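Local atomic coordinates of FACT complex subunit SPT16 (Ashbya gossypii, PDB entry 6A8M), a protein that probably reorganises nucleosomes, as part of the FACT histone chaperone complex, in transcription, DNA replication and DNA repair. Residues E87-M92 with F100-W105; L321-E326 with V347-S352; L417-Q422 with Y434-S439. One frame throughout, in Å; residues are numbered along the deposited sequence.

Contact 1 of 3, residues E87-M92 with F100-W105; sequences EGVAQM and FKIELW
V89 packs its two methyls against the strand at I102 and L104 and has the largest share of the buried surface. With CG1 anti to the backbone N (chi1 167°), that branch meets I102 at its branch point: V89 CG1 lies 3.7 Å from I102 CG2 and as near I102 CB, the two side chains crossing at a slant. The other branch is shared between I102 CG2 and L104, which it meets tip to tip: V89 CG2 lies 4.1 Å from L104 CD1, a looser touch. One turn further along the helix, M92 covers the remaining branch of I102. Its chain runs out extended and then bends at chi3, and M92 SD rests 3.6 Å from I102 CD1. I102 is thus touched at two points, CG2 by V89 and CD1 by M92. Cutting V89 back to an alanine would probably open a gap over I102 CG2 and cost L104 CD1 part of its contact. M92 also packs on F9 and F12 of helix 9-22, and the strand is tied to the helix's last turn by a bond from I102 N to N93 OD1. On the reverse side of the strand W105 NE1 donates to E103 OE2 at 2.9 Å, in the indole plane, and E103 OE1 pairs with R124 of helix 113-128. The segments run nearly antiparallel, 152° between their directions, with axes 8.3 Å apart: the return of a beta-alpha-beta unit, in which helix 79-95 links strand 72-77 to the parallel edge strand 101-106 in the N-terminal lobe of SPT16.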
# COMPACT_ATOMS: atom_id res chain seq x y z
N GLU A 87 -11.99 -4.34 27.39
CA GLU A 87 -12.88 -3.25 27.77
C GLU A 87 -13.68 -2.73 26.58
O GLU A 87 -14.89 -2.51 26.69
CB GLU A 87 -12.10 -2.11 28.42
CG GLU A 87 -12.96 -0.92 28.68
CD GLU A 87 -12.32 0.07 29.62
OE1 GLU A 87 -12.83 1.21 29.69
OE2 GLU A 87 -11.33 -0.30 30.30
N GLY A 88 -13.03 -2.55 25.43
CA GLY A 88 -13.75 -2.03 24.27
C GLY A 88 -14.76 -3.03 23.72
O GLY A 88 -15.84 -2.65 23.27
N VAL A 89 -14.40 -4.31 23.75
CA VAL A 89 -15.32 -5.36 23.31
C VAL A 89 -16.54 -5.44 24.22
O VAL A 89 -17.67 -5.60 23.74
CB VAL A 89 -14.57 -6.70 23.24
CG1 VAL A 89 -15.55 -7.86 23.11
CG2 VAL A 89 -13.58 -6.67 22.07
N ALA A 90 -16.33 -5.35 25.54
CA ALA A 90 -17.47 -5.41 26.45
C ALA A 90 -18.41 -4.24 26.21
O ALA A 90 -19.64 -4.41 26.24
CB ALA A 90 -16.99 -5.42 27.91
N GLN A 91 -17.85 -3.06 25.97
CA GLN A 91 -18.68 -1.89 25.68
C GLN A 91 -19.42 -2.05 24.36
O GLN A 91 -20.62 -1.75 24.28
CB GLN A 91 -17.80 -0.63 25.65
CG GLN A 91 -18.47 0.60 25.07
CD GLN A 91 -17.68 1.87 25.35
OE1 GLN A 91 -16.71 1.86 26.12
NE2 GLN A 91 -18.08 2.98 24.72
N MET A 92 -18.73 -2.52 23.32
CA MET A 92 -19.39 -2.77 22.05
C MET A 92 -20.48 -3.83 22.20
O MET A 92 -21.59 -3.66 21.69
CB MET A 92 -18.35 -3.20 21.01
CG MET A 92 -18.85 -3.20 19.58
SD MET A 92 -17.49 -3.44 18.41
CE MET A 92 -16.16 -2.71 19.32
N PHE A 100 -25.04 -8.29 17.45
CA PHE A 100 -23.67 -8.66 17.12
C PHE A 100 -22.90 -8.85 18.42
O PHE A 100 -22.85 -7.93 19.25
CB PHE A 100 -23.02 -7.59 16.25
CG PHE A 100 -21.73 -8.00 15.63
CD1 PHE A 100 -21.72 -8.81 14.51
CD2 PHE A 100 -20.53 -7.54 16.14
CE1 PHE A 100 -20.54 -9.18 13.92
CE2 PHE A 100 -19.33 -7.91 15.54
CZ PHE A 100 -19.34 -8.72 14.43
N LYS A 101 -22.28 -10.01 18.59
CA LYS A 101 -21.60 -10.35 19.84
C LYS A 101 -20.18 -10.79 19.53
O LYS A 101 -19.98 -11.78 18.82
CB LYS A 101 -22.36 -11.45 20.58
CG LYS A 101 -21.77 -11.80 21.93
CD LYS A 101 -22.35 -13.11 22.44
CE LYS A 101 -21.93 -13.34 23.88
NZ LYS A 101 -20.53 -12.87 24.09
N ILE A 102 -19.21 -10.08 20.09
CA ILE A 102 -17.80 -10.45 19.95
C ILE A 102 -17.42 -11.32 21.13
O ILE A 102 -17.68 -10.96 22.28
CB ILE A 102 -16.90 -9.20 19.90
CG1 ILE A 102 -17.26 -8.30 18.72
CG2 ILE A 102 -15.41 -9.59 19.86
CD1 ILE A 102 -16.57 -6.93 18.81
N GLU A 103 -16.80 -12.47 20.86
CA GLU A 103 -16.29 -13.35 21.90
C GLU A 103 -14.77 -13.39 21.82
O GLU A 103 -14.21 -13.62 20.76
CB GLU A 103 -16.85 -14.77 21.74
CG GLU A 103 -18.35 -14.81 21.67
CD GLU A 103 -18.89 -16.21 21.59
OE1 GLU A 103 -20.09 -16.36 21.27
OE2 GLU A 103 -18.13 -17.17 21.85
N LEU A 104 -14.12 -13.14 22.96
CA LEU A 104 -12.67 -13.28 23.08
C LEU A 104 -12.40 -14.64 23.71
O LEU A 104 -12.70 -14.85 24.89
CB LEU A 104 -12.08 -12.15 23.92
CG LEU A 104 -12.48 -10.77 23.43
CD1 LEU A 104 -11.98 -9.67 24.36
CD2 LEU A 104 -11.92 -10.57 22.04
N TRP A 105 -11.87 -15.56 22.92
CA TRP A 105 -11.40 -16.84 23.44
C TRP A 105 -9.90 -16.73 23.73
O TRP A 105 -9.11 -16.45 22.83
CB TRP A 105 -11.67 -17.97 22.44
CG TRP A 105 -13.12 -18.17 22.05
CD1 TRP A 105 -14.22 -17.52 22.54
CD2 TRP A 105 -13.60 -19.08 21.06
NE1 TRP A 105 -15.37 -17.97 21.90
CE2 TRP A 105 -15.01 -18.93 20.99
CE3 TRP A 105 -12.98 -20.00 20.20
CZ2 TRP A 105 -15.80 -19.68 20.13
CZ3 TRP A 105 -13.77 -20.74 19.34
CH2 TRP A 105 -15.16 -20.57 19.30

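Contact 2 of 3, residues L321-E326 with V347-S352; sequences LLLLQE and VNYINS
Y349 overlaps L323 and L324 with the CD2-CE2 side and the hydroxyl of its ring, accounting for the largest share of the surface that helix 347-352 gives to helix 321-326. CG stands anti to the backbone N (chi1 -166°), which sends the ring out toward the other helix. There the side chain of L324 runs alongside it, pointing the other way: L324 CD1 lies 3.7 Å from Y349 CD2, coming at the ring obliquely, and is also near Y349 CB. Next to it on the same side of the ring, Y349 CE2 reaches the backbone of L324, whose N and CA are both 3.9 Å away. At the end of the ring the hydroxyl meets L323, with Y349 OH 3.4 Å from L323 CB, the leucine lying aslant to the tyrosine.

The second methyl of L324 is spent on I350: L324 CD2 packs 3.9 Å from I350 CG1 and nearly as close to I350 CD1. L324 is therefore wedged between two successive residues of the facing helix, one branch to each. Water 1 donates to the carbonyl oxygen L323 O at 2.7 Å and joins it only weakly to Y349 OH. L323 is the exposed residue of this contact, whereas L324 and I350 are buried.

Over these segments the helix directions differ by 147°, roughly antiparallel, and the axes come within 10.2 Å of each other. On the sheet side, L324 continues onto L399 and F401 of strand 394-405 and, together with I350, onto F361; L321 and Q325 of the same helix rest on strand 412-424, so helix 312-332 lies between helix 339-353 and the sheet of the M24 peptidase-like domain.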
# COMPACT_ATOMS: atom_id res chain seq x y z
N LEU A 321 5.68 14.43 -20.25
CA LEU A 321 5.34 13.57 -19.13
C LEU A 321 4.62 14.35 -18.04
O LEU A 321 3.64 13.86 -17.46
CB LEU A 321 6.61 12.92 -18.57
CG LEU A 321 6.50 12.02 -17.35
CD1 LEU A 321 5.66 10.80 -17.68
CD2 LEU A 321 7.91 11.61 -16.91
N LEU A 322 5.06 15.59 -17.77
CA LEU A 322 4.36 16.43 -16.80
C LEU A 322 2.93 16.71 -17.23
O LEU A 322 2.00 16.66 -16.41
CB LEU A 322 5.09 17.76 -16.62
CG LEU A 322 6.34 17.76 -15.76
CD1 LEU A 322 6.95 19.18 -15.78
CD2 LEU A 322 6.02 17.31 -14.33
N LEU A 323 2.74 17.06 -18.51
CA LEU A 323 1.41 17.35 -19.04
C LEU A 323 0.52 16.13 -18.98
O LEU A 323 -0.68 16.24 -18.70
CB LEU A 323 1.53 17.85 -20.49
CG LEU A 323 2.27 19.18 -20.65
CD1 LEU A 323 2.39 19.59 -22.09
CD2 LEU A 323 1.55 20.26 -19.84
N LEU A 324 1.08 14.95 -19.23
CA LEU A 324 0.30 13.71 -19.16
C LEU A 324 -0.16 13.42 -17.74
O LEU A 324 -1.32 13.05 -17.51
CB LEU A 324 1.14 12.55 -19.71
CG LEU A 324 0.53 11.15 -19.52
CD1 LEU A 324 -0.77 11.08 -20.35
CD2 LEU A 324 1.49 10.08 -19.97
N GLN A 325 0.74 13.57 -16.77
CA GLN A 325 0.33 13.36 -15.38
C GLN A 325 -0.78 14.32 -15.00
O GLN A 325 -1.75 13.94 -14.35
CB GLN A 325 1.53 13.53 -14.43
CG GLN A 325 1.18 13.04 -13.01
CD GLN A 325 2.06 13.60 -11.92
OE1 GLN A 325 2.31 14.81 -11.86
NE2 GLN A 325 2.52 12.72 -11.04
N GLU A 326 -0.65 15.58 -15.42
CA GLU A 326 -1.68 16.56 -15.14
C GLU A 326 -3.02 16.16 -15.76
O GLU A 326 -4.07 16.28 -15.12
CB GLU A 326 -1.24 17.94 -15.64
CG GLU A 326 -2.29 19.03 -15.51
CD GLU A 326 -2.57 19.41 -14.07
OE1 GLU A 326 -1.65 19.31 -13.23
OE2 GLU A 326 -3.72 19.80 -13.78
N VAL A 347 -3.52 6.81 -22.68
CA VAL A 347 -3.10 6.33 -23.99
C VAL A 347 -3.54 7.29 -25.08
O VAL A 347 -2.79 7.58 -26.02
CB VAL A 347 -3.64 4.92 -24.24
CG1 VAL A 347 -3.37 4.49 -25.68
CG2 VAL A 347 -3.02 3.96 -23.23
N ASN A 348 -4.77 7.80 -24.97
CA ASN A 348 -5.27 8.77 -25.94
C ASN A 348 -4.37 10.00 -25.98
O ASN A 348 -4.05 10.52 -27.06
CB ASN A 348 -6.69 9.20 -25.59
CG ASN A 348 -7.70 8.09 -25.73
OD1 ASN A 348 -7.43 7.03 -26.29
ND2 ASN A 348 -8.90 8.33 -25.20
N TYR A 349 -4.00 10.51 -24.81
CA TYR A 349 -3.22 11.74 -24.75
C TYR A 349 -1.84 11.53 -25.38
O TYR A 349 -1.34 12.40 -26.09
CB TYR A 349 -3.12 12.19 -23.29
CG TYR A 349 -2.62 13.60 -23.08
CD1 TYR A 349 -3.48 14.68 -23.17
CD2 TYR A 349 -1.29 13.84 -22.78
CE1 TYR A 349 -3.02 15.97 -22.98
CE2 TYR A 349 -0.82 15.12 -22.59
CZ TYR A 349 -1.69 16.18 -22.69
OH TYR A 349 -1.21 17.47 -22.50
N ILE A 350 -1.23 10.36 -25.16
CA ILE A 350 0.08 10.09 -25.76
C ILE A 350 -0.05 9.97 -27.27
O ILE A 350 0.79 10.49 -28.02
CB ILE A 350 0.68 8.80 -25.17
CG1 ILE A 350 0.98 8.95 -23.70
CG2 ILE A 350 1.94 8.42 -25.92
CD1 ILE A 350 1.01 7.59 -23.02
N ASN A 351 -1.08 9.27 -27.74
CA ASN A 351 -1.26 9.09 -29.18
C ASN A 351 -1.45 10.44 -29.85
O ASN A 351 -0.98 10.66 -30.98
CB ASN A 351 -2.46 8.18 -29.43
CG ASN A 351 -2.81 8.05 -30.91
OD1 ASN A 351 -2.27 7.17 -31.59
ND2 ASN A 351 -3.71 8.90 -31.40
N SER A 352 -2.14 11.35 -29.16
CA SER A 352 -2.37 12.68 -29.72
C SER A 352 -1.08 13.46 -29.86
O SER A 352 -0.81 14.06 -30.91
CB SER A 352 -3.34 13.45 -28.83
OG SER A 352 -3.64 14.70 -29.44
O HOH W 1 -2.23 18.36 -19.29

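Contact 3 of 3, residues L417-Q422 with Y434-S439; sequences LADTVQ and YTKSRS
D419 and K436 meet as a salt bridge, their side chains arriving from opposite directions. K436 NZ donates to D419 OD2 at 2.9 Å, and it approaches from above the carboxylate, 63° out of its plane, instead of lying in that plane. The lysine reaches there by a long, straight run: CG sits between the backbone N and the carbonyl carbon (chi1 50°), and beyond CG the chain is extended all the way to NZ.

Further hydrogen bonds fix the pair. Water 2 accepts from K436 NZ at 2.7 Å and makes a weak bond to D419 OD1, so it weakly links the ammonium to the second carboxylate oxygen. Q325 of helix 312-332 spans the pair, its NE2 to D419 OD2 and its OE1 to K436 NZ. D419 OD1 has its own partners, R304 of strand 298-308 and the hydroxyl of T432. Within the loop itself, T435 OG1 accepts from S437 N at 3.1 Å, an ST turn that shapes the chain around K436.

The apolar part is small. L417 CD1 lies 4.0 Å from K436 CB, the two side chains crossing at about a right angle, so the root of the lysine packs on the leucine while its tip goes on to the acid two residues along the strand. L322 of helix 312-332 touches both of them.

Buried as it is, D419 has its two oxygens shared among lysine, arginine, threonine and glutamine, surroundings likely to keep it ionised. The positive charge of K436 is likewise met by carboxylate, amide oxygen and water. D419 thus faces two positive partners inside the domain, K436 and, through a second salt bridge, R304, with its orientation set by several bonds.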
# COMPACT_ATOMS: atom_id res chain seq x y z
N LEU A 417 7.49 9.30 -13.48
CA LEU A 417 6.98 10.30 -12.55
C LEU A 417 5.87 9.65 -11.75
O LEU A 417 5.00 9.01 -12.34
CB LEU A 417 6.43 11.51 -13.32
CG LEU A 417 6.01 12.74 -12.53
CD1 LEU A 417 7.24 13.38 -11.88
CD2 LEU A 417 5.29 13.72 -13.44
N ALA A 418 5.88 9.83 -10.42
CA ALA A 418 4.79 9.31 -9.60
C ALA A 418 4.47 10.28 -8.48
O ALA A 418 5.37 10.92 -7.93
CB ALA A 418 5.13 7.91 -9.01
N ASP A 419 3.19 10.36 -8.12
CA ASP A 419 2.74 11.16 -6.99
C ASP A 419 1.58 10.46 -6.31
O ASP A 419 0.86 9.67 -6.93
CB ASP A 419 2.33 12.58 -7.42
CG ASP A 419 3.53 13.49 -7.63
OD1 ASP A 419 4.17 13.85 -6.63
OD2 ASP A 419 3.84 13.81 -8.80
N THR A 420 1.40 10.78 -5.03
CA THR A 420 0.27 10.27 -4.26
C THR A 420 -0.89 11.25 -4.34
O THR A 420 -0.71 12.45 -4.10
CB THR A 420 0.72 10.04 -2.82
OG1 THR A 420 1.84 9.13 -2.85
CG2 THR A 420 -0.40 9.46 -1.97
N VAL A 421 -2.06 10.76 -4.72
CA VAL A 421 -3.22 11.61 -4.99
C VAL A 421 -4.41 11.11 -4.18
O VAL A 421 -4.77 9.94 -4.27
CB VAL A 421 -3.57 11.63 -6.49
CG1 VAL A 421 -4.79 12.55 -6.73
CG2 VAL A 421 -2.36 12.05 -7.35
N GLN A 422 -5.02 12.01 -3.43
CA GLN A 422 -6.17 11.72 -2.59
C GLN A 422 -7.42 12.30 -3.24
O GLN A 422 -7.46 13.48 -3.56
CB GLN A 422 -5.98 12.34 -1.20
CG GLN A 422 -7.19 12.22 -0.32
CD GLN A 422 -7.40 10.79 0.17
OE1 GLN A 422 -6.49 10.18 0.74
NE2 GLN A 422 -8.59 10.26 -0.04
N TYR A 434 6.95 17.52 -3.39
CA TYR A 434 8.32 17.74 -3.82
C TYR A 434 8.33 18.16 -5.29
O TYR A 434 7.54 17.66 -6.10
CB TYR A 434 9.18 16.49 -3.60
CG TYR A 434 10.61 16.73 -4.00
CD1 TYR A 434 11.46 17.51 -3.21
CD2 TYR A 434 11.11 16.23 -5.20
CE1 TYR A 434 12.77 17.76 -3.60
CE2 TYR A 434 12.41 16.48 -5.59
CZ TYR A 434 13.23 17.24 -4.79
OH TYR A 434 14.53 17.49 -5.20
N THR A 435 9.20 19.11 -5.63
CA THR A 435 9.17 19.69 -6.97
C THR A 435 9.32 18.64 -8.07
O THR A 435 9.98 17.60 -7.91
CB THR A 435 10.28 20.76 -7.13
OG1 THR A 435 10.21 21.32 -8.44
CG2 THR A 435 11.66 20.12 -6.96
N LYS A 436 8.66 18.92 -9.19
CA LYS A 436 8.89 18.19 -10.43
C LYS A 436 9.08 19.16 -11.59
O LYS A 436 9.04 18.74 -12.74
CB LYS A 436 7.74 17.23 -10.73
CG LYS A 436 6.35 17.91 -10.64
CD LYS A 436 5.29 16.85 -10.38
CE LYS A 436 3.89 17.45 -10.30
NZ LYS A 436 2.93 16.47 -9.68
N SER A 437 9.27 20.44 -11.30
CA SER A 437 9.50 21.41 -12.36
C SER A 437 10.82 21.07 -13.03
O SER A 437 11.80 20.80 -12.35
CB SER A 437 9.54 22.81 -11.78
OG SER A 437 8.26 23.13 -11.25
N ARG A 438 10.83 21.08 -14.37
CA ARG A 438 12.04 20.67 -15.09
C ARG A 438 13.25 21.50 -14.66
O ARG A 438 14.34 20.96 -14.46
CB ARG A 438 11.82 20.79 -16.60
CG ARG A 438 13.06 20.34 -17.39
CD ARG A 438 12.75 19.92 -18.84
NE ARG A 438 12.07 20.96 -19.61
CZ ARG A 438 12.68 21.98 -20.20
NH1 ARG A 438 14.00 22.13 -20.10
NH2 ARG A 438 11.98 22.87 -20.91
N SER A 439 13.05 22.80 -14.45
CA SER A 439 14.16 23.67 -14.06
C SER A 439 14.79 23.27 -12.74
O SER A 439 15.92 23.69 -12.46
CB SER A 439 13.68 25.12 -13.98
OG SER A 439 12.63 25.23 -13.02
O HOH W 2 3.40 17.06 -7.05

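Overall arrangement
Contact 1 stands alone in the N-terminal lobe, its centre about 52 Å from that of contact 2 and about 45 Å from that of contact 3, on the other side of the chain's centre. Contacts 2 and 3 are neighbours, about 15 Å between centres, and helix 312-332, one side of contact 2, borders contact 3: Q325, which takes no part in the leucine-tyrosine packing of contact 2, bonds to both charged partners of contact 3. Contacts 1 and 3 are buried, whereas contact 2 is only partly so, with L323 exposed at its margin. Chemistry follows place: aliphatic helix-on-strand packing in contact 1, aromatic and aliphatic helix-on-helix packing with a water in contact 2, and an internal charge pair in contact 3.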